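PDB 5YL7: pseudoalteromonas arctica PAMC 21717 from Pseudoalteromonas arctica, which is a cold-active, calcium-binding serine protease of the subtilase family that hydrolyses peptide bonds in proteins. Local coordinates for residues 101-104 against 105-109; 228-231 against 232-236; 300-303 against 304-307; 307-310 against 311-315; 328-331 against 332-335. All blocks are in the same frame, centred on the assembly; numbering follows the deposited sequence.

Contact 1. Residues 101-104 against 105-109; sequences GTHV and AGTVA
H103 and T107, one helical turn apart, meet through a water. Water 1 lies at the edge of the imidazole, in its plane, 3.0 Å from H103 ND1. The same water is 2.8 Å from T107 OG1. Directly, H103 ND1 and T107 OG1 stay 4.4 Å apart. The ring carbon of H103 is anti to the backbone N, and this torsion (chi1 -165°) brings ND1 to the side where the water sits; T107 keeps OG1 beside its own backbone N. In the backbone, regular helical bonds join the successive turns: T107 N donates to H103 O at 3.1 Å, and V108 N to V104 O at 3.1 Å. A105 CB sits snugly against G101 O, 3.2 Å away. The second shell fixes the imidazole from its far end, where H103 NE2 is hydrogen-bonded to G275 O, and H103 O takes a further bond from S260 OG. V104 packs on V39 of strand 36-41 in the parallel sheet, and T107 leans on P285 of helix 280-297. G101 directly follows H100, the probable histidine of a Ser-His-Asp triad, consistent with the buried helix that carries the catalytic histidine in subtilisin-like proteases.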
loop_
_atom_site.group_PDB
_atom_site.type_symbol
_atom_site.label_atom_id
_atom_site.label_comp_id
_atom_site.label_asym_id
_atom_site.label_seq_id
_atom_site.Cartn_x
_atom_site.Cartn_y
_atom_site.Cartn_z
ATOM N N GLY A 101 -1.658 -8.357 -1.721
ATOM C CA GLY A 101 -2.664 -7.445 -1.313
ATOM C C GLY A 101 -3.195 -7.633 0.122
ATOM O O GLY A 101 -3.634 -6.673 0.744
ATOM N N THR A 102 -3.079 -8.845 0.640
ATOM C CA THR A 102 -3.478 -9.118 2.030
ATOM C C THR A 102 -2.471 -8.521 2.994
ATOM O O THR A 102 -2.831 -7.923 3.981
ATOM C CB THR A 102 -3.544 -10.611 2.223
ATOM O OG1 THR A 102 -4.599 -11.182 1.378
ATOM C CG2 THR A 102 -3.886 -10.989 3.688
ATOM N N HIS A 103 -1.185 -8.586 2.616
ATOM C CA HIS A 103 -0.113 -8.001 3.404
ATOM C C HIS A 103 -0.234 -6.498 3.442
ATOM O O HIS A 103 -0.260 -5.824 4.484
ATOM C CB HIS A 103 1.216 -8.529 2.900
ATOM C CG HIS A 103 2.382 -8.312 3.796
ATOM N ND1 HIS A 103 3.002 -7.103 3.926
ATOM C CD2 HIS A 103 2.980 -9.174 4.645
ATOM C CE1 HIS A 103 3.959 -7.240 4.854
ATOM N NE2 HIS A 103 3.981 -8.496 5.278
ATOM N N VAL A 104 -0.364 -5.901 2.254
ATOM C CA VAL A 104 -0.505 -4.437 2.124
ATOM C C VAL A 104 -1.744 -3.952 2.825
ATOM O O VAL A 104 -1.676 -2.942 3.567
ATOM C CB VAL A 104 -0.508 -4.071 0.600
ATOM C CG1 VAL A 104 -0.883 -2.627 0.390
ATOM C CG2 VAL A 104 0.841 -4.332 -0.002
ATOM N N ALA A 105 -2.880 -4.596 2.620
ATOM C CA ALA A 105 -4.079 -4.136 3.309
ATOM C C ALA A 105 -3.940 -4.166 4.840
ATOM O O ALA A 105 -4.512 -3.307 5.505
ATOM C CB ALA A 105 -5.310 -4.914 2.855
ATOM N N GLY A 106 -3.264 -5.213 5.346
ATOM C CA GLY A 106 -3.039 -5.259 6.789
ATOM C C GLY A 106 -2.170 -4.156 7.339
ATOM O O GLY A 106 -2.410 -3.667 8.449
ATOM N N THR A 107 -1.190 -3.695 6.524
ATOM C CA THR A 107 -0.425 -2.558 6.979
ATOM C C THR A 107 -1.300 -1.337 7.065
ATOM O O THR A 107 -1.209 -0.532 8.007
ATOM C CB THR A 107 0.811 -2.286 6.048
ATOM O OG1 THR A 107 1.610 -3.489 6.083
ATOM C CG2 THR A 107 1.553 -1.099 6.437
ATOM N N VAL A 108 -2.194 -1.163 6.093
ATOM C CA VAL A 108 -3.102 -0.003 6.161
ATOM C C VAL A 108 -4.075 -0.097 7.338
ATOM O O VAL A 108 -4.218 0.900 8.091
ATOM C CB VAL A 108 -3.922 0.157 4.875
ATOM C CG1 VAL A 108 -4.916 1.325 5.021
ATOM C CG2 VAL A 108 -2.968 0.344 3.671
ATOM N N ALA A 109 -4.692 -1.235 7.550
ATOM C CA ALA A 109 -5.853 -1.288 8.447
ATOM C C ALA A 109 -6.116 -2.700 9.022
ATOM O O ALA A 109 -7.278 -3.033 9.267
ATOM C CB ALA A 109 -7.059 -0.704 7.765
HETATM O O HOH W 1 2.722 -4.149 3.568
#

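Contact 2. Residues 228-231 against 232-236; sequences GGRA and YYSNY
Y232 opens the second segment with its CB against the carbonyl carbon of A231. Its OH bonds to Q249 O and Q278 NE2. At Y233 the chain bends back: the ring carbon sits between the backbone N and the carbonyl carbon (chi1 56°), which swings the ring under A231. The methyl A231 CB then stands over the ring face, 3.9 Å from the centroid of Y233, a CH-pi contact whose nearest atom is Y233 CZ. Beyond the ring, Y233 OH bonds to G247 O and S223 OG. S234 closes the turn, its N donating to A231 O at 2.9 Å in a nearly straight bond. Its carbonyl is also used: R230 NH1 meets S234 O at 2.9 Å, in the carbonyl plane and on a lone pair, though the N-H is bent to 133°. The same nitrogen also binds N204 OD1. Y236 comes last, and its CD2 lies over one face of the R230 guanidinium, 3.7 Å from R230 NH1, the two planes turned 58° apart. Together A231 to S234 make a type I beta turn, clasped by the arginine, in the loop that joins parallel strands 219-224 and 242-245 of the subtilase sheet.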
loop_
_atom_site.group_PDB
_atom_site.type_symbol
_atom_site.label_atom_id
_atom_site.label_comp_id
_atom_site.label_asym_id
_atom_site.label_seq_id
_atom_site.Cartn_x
_atom_site.Cartn_y
_atom_site.Cartn_z
ATOM N N GLY A 228 16.845 2.865 9.429
ATOM C CA GLY A 228 16.493 4.216 9.027
ATOM C C GLY A 228 17.290 4.763 7.845
ATOM O O GLY A 228 17.183 5.982 7.616
ATOM N N GLY A 229 17.975 3.928 7.148
ATOM C CA GLY A 229 18.620 4.297 5.909
ATOM C C GLY A 229 17.967 3.613 4.753
ATOM O O GLY A 229 17.166 2.690 4.909
ATOM N N ARG A 230 18.398 3.976 3.531
ATOM C CA ARG A 230 17.741 3.432 2.359
ATOM C C ARG A 230 17.784 1.950 2.323
ATOM O O ARG A 230 18.855 1.309 2.474
ATOM C CB ARG A 230 18.390 3.993 1.045
ATOM C CG ARG A 230 17.552 3.669 -0.177
ATOM C CD ARG A 230 18.042 4.402 -1.402
ATOM N NE ARG A 230 19.416 4.088 -1.778
ATOM C CZ ARG A 230 19.829 3.065 -2.479
ATOM N NH1 ARG A 230 19.050 2.173 -2.998
ATOM N NH2 ARG A 230 21.180 2.994 -2.743
ATOM N N ALA A 231 16.680 1.256 2.120
ATOM C CA ALA A 231 16.716 -0.186 1.909
ATOM C C ALA A 231 17.454 -0.475 0.649
ATOM O O ALA A 231 17.326 0.240 -0.339
ATOM C CB ALA A 231 15.259 -0.719 1.844
ATOM N N TYR A 232 18.267 -1.547 0.649
ATOM C CA TYR A 232 19.209 -1.764 -0.454
ATOM C C TYR A 232 18.564 -1.774 -1.800
ATOM O O TYR A 232 19.209 -1.374 -2.805
ATOM C CB TYR A 232 19.991 -3.064 -0.236
ATOM C CG TYR A 232 19.166 -4.309 -0.091
ATOM C CD1 TYR A 232 18.787 -5.077 -1.170
ATOM C CD2 TYR A 232 18.731 -4.764 1.180
ATOM C CE1 TYR A 232 18.082 -6.241 -1.032
ATOM C CE2 TYR A 232 18.052 -5.905 1.351
ATOM C CZ TYR A 232 17.708 -6.671 0.257
ATOM O OH TYR A 232 17.021 -7.895 0.353
ATOM N N TYR A 233 17.343 -2.245 -1.957
ATOM C CA TYR A 233 16.661 -2.375 -3.224
ATOM C C TYR A 233 15.906 -1.083 -3.631
ATOM O O TYR A 233 15.390 -1.074 -4.742
ATOM C CB TYR A 233 15.649 -3.543 -3.163
ATOM C CG TYR A 233 14.672 -3.368 -2.020
ATOM C CD1 TYR A 233 13.644 -2.441 -2.101
ATOM C CD2 TYR A 233 14.810 -4.024 -0.789
ATOM C CE1 TYR A 233 12.831 -2.169 -1.015
ATOM C CE2 TYR A 233 14.015 -3.773 0.269
ATOM C CZ TYR A 233 13.059 -2.807 0.209
ATOM O OH TYR A 233 12.227 -2.501 1.268
ATOM N N SER A 234 15.765 -0.127 -2.727
ATOM C CA SER A 234 14.801 0.930 -3.042
ATOM C C SER A 234 15.280 1.785 -4.174
ATOM O O SER A 234 16.428 2.245 -4.223
ATOM C CB SER A 234 14.681 1.792 -1.825
ATOM O OG SER A 234 13.592 2.769 -2.065
ATOM N N ASN A 235 14.374 2.125 -5.074
ATOM C CA ASN A 235 14.613 3.219 -6.009
ATOM C C ASN A 235 14.731 4.516 -5.280
ATOM O O ASN A 235 14.323 4.657 -4.100
ATOM C CB ASN A 235 13.549 3.233 -7.089
ATOM C CG ASN A 235 13.601 2.083 -8.047
ATOM O OD1 ASN A 235 14.613 1.386 -8.170
ATOM N ND2 ASN A 235 12.490 1.833 -8.750
ATOM N N TYR A 236 15.268 5.497 -5.974
ATOM C CA TYR A 236 15.617 6.782 -5.368
ATOM C C TYR A 236 15.724 7.838 -6.486
ATOM O O TYR A 236 15.894 7.413 -7.625
ATOM C CB TYR A 236 16.962 6.695 -4.572
ATOM C CG TYR A 236 18.092 6.252 -5.403
ATOM C CD1 TYR A 236 18.717 7.103 -6.374
ATOM C CD2 TYR A 236 18.419 4.887 -5.491
ATOM C CE1 TYR A 236 19.681 6.628 -7.304
ATOM C CE2 TYR A 236 19.423 4.411 -6.321
ATOM C CZ TYR A 236 19.974 5.248 -7.269
ATOM O OH TYR A 236 20.910 4.675 -8.162
#

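Contact 3. Residues 300-303 against 304-307; sequences DATP and DEIE. With CA (calcium ion), chain F.
E305 bends back over T302, and its side chain can be followed outward from the helix. E305 CB lies 3.5 Å from T302 OG1. With CG anti to the carbonyl carbon (chi1 -75°), the chain turns toward the start of the helix, bringing E305 CG to 3.3 Å from the same hydroxyl oxygen. E305 CD is still near it, 3.6 Å from T302 OG1. At the tip E305 OE1 accepts from T302 N at 3.0 Å, met on the anti side of the carboxylate and 29° out of its plane. Water 2 donates to this oxygen as well, bridging it to D300 O. In return T302 OG1 accepts from E305 N at 3.1 Å, so T302 and E305 form a capping box. With an alanine here, T302 N would probably lose its carboxylate acceptor and the bridging water one of its two mates, freeing the approach to the helix to move. Further on, A301 CB packs against I306 CG1 at 3.7 Å. E307 OE2 binds the calcium ion at 2.5 Å, V218 and D241 supplying the other protein ligands. The box thus starts helix 303-312, whose I306 presses on A291 and I294 of helix 280-297, while D304 forms a salt bridge with R190 at the end of helix 180-191.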
loop_
_atom_site.group_PDB
_atom_site.type_symbol
_atom_site.label_atom_id
_atom_site.label_comp_id
_atom_site.label_asym_id
_atom_site.label_seq_id
_atom_site.Cartn_x
_atom_site.Cartn_y
_atom_site.Cartn_z
ATOM N N ASP A 300 -11.507 18.023 5.278
ATOM C CA ASP A 300 -11.584 18.718 3.996
ATOM C C ASP A 300 -10.233 18.841 3.301
ATOM O O ASP A 300 -10.109 19.489 2.291
ATOM C CB ASP A 300 -12.184 20.133 4.219
ATOM C CG ASP A 300 -11.210 21.089 4.946
ATOM O OD1 ASP A 300 -10.089 20.775 5.545
ATOM O OD2 ASP A 300 -11.572 22.322 5.029
ATOM N N ALA A 301 -9.260 18.061 3.804
ATOM C CA ALA A 301 -7.924 18.157 3.142
ATOM C C ALA A 301 -7.912 17.713 1.684
ATOM O O ALA A 301 -8.536 16.668 1.382
ATOM C CB ALA A 301 -6.901 17.308 3.886
ATOM N N THR A 302 -7.291 18.499 0.812
ATOM C CA THR A 302 -7.178 18.142 -0.594
ATOM C C THR A 302 -6.004 17.194 -0.832
ATOM O O THR A 302 -5.113 17.095 0.013
ATOM C CB THR A 302 -6.990 19.391 -1.445
ATOM O OG1 THR A 302 -5.722 19.931 -1.131
ATOM C CG2 THR A 302 -8.116 20.463 -1.254
ATOM N N PRO A 303 -5.934 16.575 -1.994
ATOM C CA PRO A 303 -4.757 15.741 -2.264
ATOM C C PRO A 303 -3.478 16.495 -2.162
ATOM O O PRO A 303 -2.473 15.966 -1.645
ATOM C CB PRO A 303 -5.041 15.204 -3.692
ATOM C CG PRO A 303 -6.540 15.108 -3.722
ATOM C CD PRO A 303 -7.048 16.326 -2.984
ATOM N N ASP A 304 -3.408 17.743 -2.662
ATOM C CA ASP A 304 -2.179 18.484 -2.544
ATOM C C ASP A 304 -1.883 18.867 -1.132
ATOM O O ASP A 304 -0.706 18.826 -0.716
ATOM C CB ASP A 304 -2.286 19.791 -3.407
ATOM C CG ASP A 304 -2.178 19.493 -4.833
ATOM O OD1 ASP A 304 -1.719 18.435 -5.309
ATOM O OD2 ASP A 304 -2.484 20.411 -5.641
ATOM N N GLU A 305 -2.883 19.137 -0.305
ATOM C CA GLU A 305 -2.622 19.475 1.074
ATOM C C GLU A 305 -2.111 18.249 1.825
ATOM O O GLU A 305 -1.194 18.332 2.675
ATOM C CB GLU A 305 -3.852 19.977 1.807
ATOM C CG GLU A 305 -4.226 21.397 1.422
ATOM C CD GLU A 305 -5.578 21.772 1.902
ATOM O OE1 GLU A 305 -6.518 21.040 2.148
ATOM O OE2 GLU A 305 -5.704 23.039 1.970
ATOM N N ILE A 306 -2.649 17.043 1.561
ATOM C CA ILE A 306 -2.167 15.826 2.214
ATOM C C ILE A 306 -0.744 15.528 1.841
ATOM O O ILE A 306 0.096 15.248 2.716
ATOM C CB ILE A 306 -3.106 14.641 1.991
ATOM C CG1 ILE A 306 -4.506 14.923 2.478
ATOM C CG2 ILE A 306 -2.475 13.377 2.544
ATOM C CD1 ILE A 306 -5.526 13.836 2.129
ATOM N N GLU A 307 -0.419 15.630 0.557
ATOM C CA GLU A 307 0.977 15.440 0.138
ATOM C C GLU A 307 1.890 16.438 0.863
ATOM O O GLU A 307 2.981 16.111 1.304
ATOM C CB GLU A 307 1.094 15.544 -1.369
ATOM C CG GLU A 307 2.530 15.386 -1.880
ATOM C CD GLU A 307 2.652 15.148 -3.319
ATOM O OE1 GLU A 307 1.678 15.256 -4.099
ATOM O OE2 GLU A 307 3.796 14.846 -3.773
HETATM CA CA CA F . 4.875 13.922 -5.807
HETATM O O HOH W 2 -8.946 21.995 2.570
HETATM O O HOH W 3 -1.062 14.893 -3.988
HETATM O O HOH W 4 2.849 15.217 -6.585
HETATM O O HOH W 5 7.655 14.517 -6.172
HETATM O O HOH W 6 5.841 16.026 -6.367
HETATM O O HOH W 7 6.780 12.937 -6.994
HETATM O O HOH W 8 4.330 13.384 -8.225
#

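Contact 4. Residues 307-310 against 311-315; sequences ESIL and KSTTR. With CA (calcium ion), chain F.
This is a local contact along the last turns of helix 303-312 and into the loop beyond, at the surface of the fold, with the calcium site at one end and the helix terminus at the other. At the calcium end E307 and K311 lie side by side and point the same way, the K311 CD methylene 3.8 Å from E307 CG. Their charged ends stay 4.4 Å apart, E307 OE2 to K311 NZ; water 9 accepts from the ammonium and gives a weak bond to the carboxylate. K311 NZ is also hydrogen-bonded to D241 OD1, an atom that binds the same calcium ion as E307, so the lysine probably tempers the negative charge gathered there. Toward the terminus, side-chain hydroxyls take over. S312 N and S312 OG both grip S308 O, from opposite faces of its carbonyl plane, the hydroxyl at 2.7 Å. T313 is where the backbone leaves helical angles, and its N gives I309 O just a weak bond. Its side chain makes this good: OG1, set between the backbone N and the carbonyl carbon (chi1 65°), donates to I309 O at 2.8 Å, while water 10 joins that hydroxyl to L310 O. A valine at T313 would probably leave I309 O with weak backbone bonds alone and take from water 10 one of its acceptors. This is a helix C-terminus where, as the backbone bonds weaken, hydroxyls and a water serve the last carbonyls, in a helix that gives E307 to a calcium site.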
loop_
_atom_site.group_PDB
_atom_site.type_symbol
_atom_site.label_atom_id
_atom_site.label_comp_id
_atom_site.label_asym_id
_atom_site.label_seq_id
_atom_site.Cartn_x
_atom_site.Cartn_y
_atom_site.Cartn_z
ATOM N N GLU A 307 -0.419 15.630 0.557
ATOM C CA GLU A 307 0.977 15.440 0.138
ATOM C C GLU A 307 1.890 16.438 0.863
ATOM O O GLU A 307 2.981 16.111 1.304
ATOM C CB GLU A 307 1.094 15.544 -1.369
ATOM C CG GLU A 307 2.530 15.386 -1.880
ATOM C CD GLU A 307 2.652 15.148 -3.319
ATOM O OE1 GLU A 307 1.678 15.256 -4.099
ATOM O OE2 GLU A 307 3.796 14.846 -3.773
ATOM N N SER A 308 1.460 17.707 0.884
ATOM C CA SER A 308 2.280 18.753 1.550
ATOM C C SER A 308 2.474 18.422 3.002
ATOM O O SER A 308 3.618 18.571 3.519
ATOM C CB SER A 308 1.682 20.060 1.306
ATOM O OG SER A 308 2.561 21.050 1.962
ATOM N N ILE A 309 1.489 18.024 3.736
ATOM C CA ILE A 309 1.638 17.684 5.142
ATOM C C ILE A 309 2.575 16.531 5.301
ATOM O O ILE A 309 3.514 16.572 6.140
ATOM C CB ILE A 309 0.241 17.390 5.804
ATOM C CG1 ILE A 309 -0.558 18.664 5.919
ATOM C CG2 ILE A 309 0.440 16.765 7.175
ATOM C CD1 ILE A 309 -2.049 18.455 6.151
ATOM N N LEU A 310 2.443 15.466 4.505
ATOM C CA LEU A 310 3.334 14.292 4.584
ATOM C C LEU A 310 4.760 14.739 4.363
ATOM O O LEU A 310 5.679 14.330 5.096
ATOM C CB LEU A 310 2.969 13.278 3.538
ATOM C CG LEU A 310 1.692 12.464 3.836
ATOM C CD1 LEU A 310 1.232 11.724 2.551
ATOM C CD2 LEU A 310 1.867 11.455 4.968
ATOM N N LYS A 311 5.028 15.532 3.321
ATOM C CA LYS A 311 6.381 15.941 2.929
ATOM C C LYS A 311 6.967 16.929 3.936
ATOM O O LYS A 311 8.175 16.903 4.175
ATOM C CB LYS A 311 6.393 16.557 1.563
ATOM C CG LYS A 311 6.081 15.539 0.443
ATOM C CD LYS A 311 6.127 16.152 -0.980
ATOM C CE LYS A 311 7.533 16.479 -1.317
ATOM N NZ LYS A 311 7.655 16.679 -2.800
ATOM N N SER A 312 6.135 17.792 4.493
ATOM C CA SER A 312 6.670 18.900 5.306
ATOM C C SER A 312 6.946 18.505 6.719
ATOM O O SER A 312 7.565 19.288 7.446
ATOM C CB SER A 312 5.719 20.091 5.255
ATOM O OG SER A 312 5.389 20.555 3.965
ATOM N N THR A 313 6.474 17.356 7.189
ATOM C CA THR A 313 6.588 16.912 8.574
ATOM C C THR A 313 7.470 15.715 8.782
ATOM O O THR A 313 7.477 15.124 9.843
ATOM C CB THR A 313 5.195 16.672 9.203
ATOM O OG1 THR A 313 4.577 15.583 8.504
ATOM C CG2 THR A 313 4.325 17.904 9.123
ATOM N N THR A 314 8.223 15.318 7.756
ATOM C CA THR A 314 9.079 14.152 7.884
ATOM C C THR A 314 10.240 14.451 8.908
ATOM O O THR A 314 10.579 15.631 9.161
ATOM C CB THR A 314 9.720 13.746 6.564
ATOM O OG1 THR A 314 10.419 14.882 6.019
ATOM C CG2 THR A 314 8.763 13.247 5.575
ATOM N N ARG A 315 10.794 13.401 9.385
ATOM C CA ARG A 315 11.931 13.453 10.316
ATOM C C ARG A 315 13.176 13.020 9.604
ATOM O O ARG A 315 13.180 12.503 8.486
ATOM C CB ARG A 315 11.674 12.570 11.548
ATOM C CG ARG A 315 11.788 11.043 11.292
ATOM C CD ARG A 315 11.541 10.178 12.427
ATOM N NE ARG A 315 11.566 8.829 11.960
ATOM C CZ ARG A 315 12.513 7.959 11.936
ATOM N NH1 ARG A 315 12.216 6.682 11.772
ATOM N NH2 ARG A 315 13.831 8.220 12.046
HETATM CA CA CA F . 4.875 13.922 -5.807
HETATM O O HOH W 9 5.152 17.615 -3.848
HETATM O O HOH W 4 2.849 15.217 -6.585
HETATM O O HOH W 10 5.589 13.034 7.725
HETATM O O HOH W 5 7.655 14.517 -6.172
HETATM O O HOH W 6 5.841 16.026 -6.367
HETATM O O HOH W 7 6.780 12.937 -6.994
HETATM O O HOH W 8 4.330 13.384 -8.225
#

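Contact 5. Residues 328-331 against 332-335; sequences IVDA and AAAV
D330 holds its CG anti to the backbone N (chi1 175°), and a small second rotation (chi2 -17°) turns OD1 toward the opening turn of helix 331-338. There D330 OD1 accepts from A333 N at 3.1 Å. The N-H points almost straight at the oxygen, yet it arrives from well above the carboxylate plane, 69° out of it. The rest of the group rests on the A333 methyl: A333 CB touches D330 CG at 3.6 Å and is equally close to OD2. D330 is thus the N-cap of the helix. Its own carbonyl starts the regular pattern, D330 O receiving A334 N at 3.0 Å, nearly along the C=O axis, and A331 O takes V335 N at 2.9 Å. One methyl branch of the valine also settles near that carbonyl, V335 CG2 lying 3.4 Å from A331 O. Outside the segments, N22 ND2 donates to D330 OD1 too, tying the cap to the N-terminal part of the chain. A331 touches L23 and A26 of helix 23-27 and V290 of helix 280-297, and A334 meets V290 as well. Chemically, the carboxylate serves a main-chain N-H that has no carbonyl of an earlier helical turn to bind, and a negative charge at this end is likely to be favoured by the helix dipole.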
loop_
_atom_site.group_PDB
_atom_site.type_symbol
_atom_site.label_atom_id
_atom_site.label_comp_id
_atom_site.label_asym_id
_atom_site.label_seq_id
_atom_site.Cartn_x
_atom_site.Cartn_y
_atom_site.Cartn_z
ATOM N N ILE A 328 11.847 10.644 6.602
ATOM C CA ILE A 328 10.963 9.510 6.922
ATOM C C ILE A 328 9.659 10.076 7.451
ATOM O O ILE A 328 9.637 10.944 8.330
ATOM C CB ILE A 328 11.602 8.582 7.946
ATOM C CG1 ILE A 328 12.909 7.993 7.403
ATOM C CG2 ILE A 328 10.631 7.470 8.429
ATOM C CD1 ILE A 328 13.790 7.341 8.428
ATOM N N VAL A 329 8.533 9.603 6.930
ATOM C CA VAL A 329 7.211 10.034 7.432
ATOM C C VAL A 329 7.117 9.848 8.954
ATOM O O VAL A 329 7.503 8.793 9.447
ATOM C CB VAL A 329 6.088 9.275 6.660
ATOM C CG1 VAL A 329 4.730 9.453 7.344
ATOM C CG2 VAL A 329 6.076 9.732 5.241
ATOM N N ASP A 330 6.622 10.914 9.562
ATOM C CA ASP A 330 6.470 10.940 11.020
ATOM C C ASP A 330 5.011 11.119 11.294
ATOM O O ASP A 330 4.453 12.166 11.109
ATOM C CB ASP A 330 7.331 12.095 11.582
ATOM C CG ASP A 330 7.185 12.307 13.038
ATOM O OD1 ASP A 330 6.217 11.827 13.672
ATOM O OD2 ASP A 330 8.064 13.034 13.639
ATOM N N ALA A 331 4.391 9.988 11.673
ATOM C CA ALA A 331 2.912 10.023 11.805
ATOM C C ALA A 331 2.473 11.066 12.812
ATOM O O ALA A 331 1.462 11.731 12.612
ATOM C CB ALA A 331 2.405 8.682 12.217
ATOM N N ALA A 332 3.146 11.111 13.937
ATOM C CA ALA A 332 2.738 12.085 15.007
ATOM C C ALA A 332 2.802 13.507 14.554
ATOM O O ALA A 332 1.854 14.309 14.741
ATOM C CB ALA A 332 3.551 11.877 16.243
ATOM N N ALA A 333 3.918 13.847 13.849
ATOM C CA ALA A 333 4.063 15.203 13.358
ATOM C C ALA A 333 3.070 15.565 12.276
ATOM O O ALA A 333 2.570 16.665 12.169
ATOM C CB ALA A 333 5.494 15.454 12.896
ATOM N N ALA A 334 2.768 14.594 11.376
ATOM C CA ALA A 334 1.798 14.784 10.371
ATOM C C ALA A 334 0.387 15.043 10.937
ATOM O O ALA A 334 -0.285 15.919 10.472
ATOM C CB ALA A 334 1.785 13.556 9.400
ATOM N N VAL A 335 0.009 14.206 11.930
ATOM C CA VAL A 335 -1.316 14.437 12.553
ATOM C C VAL A 335 -1.356 15.780 13.258
ATOM O O VAL A 335 -2.380 16.470 13.119
ATOM C CB VAL A 335 -1.623 13.254 13.432
ATOM C CG1 VAL A 335 -2.726 13.533 14.453
ATOM C CG2 VAL A 335 -1.886 11.993 12.632
#

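The contacts follow one another along the chain in numbered order. Contact 1 is the buried one, on helix 100-109 against the parallel sheet, with its centre about 21 Å from that of contact 2, which lies in the loop between strands 219-224 and 242-245. Contacts 3 and 4 share E307, helix 303-312 and its calcium ion, with centres about 11 Å apart, and so describe the start and end of one helix. Contact 5 opens the next helix, 331-338, about 7 Å from contact 4 between centres; I309 of helix 303-312 and T313 just beyond it meet A334. I328 also packs on G228, joining contact 5 to contact 2. Both C-terminal helices pack on helix 280-297 and on each other.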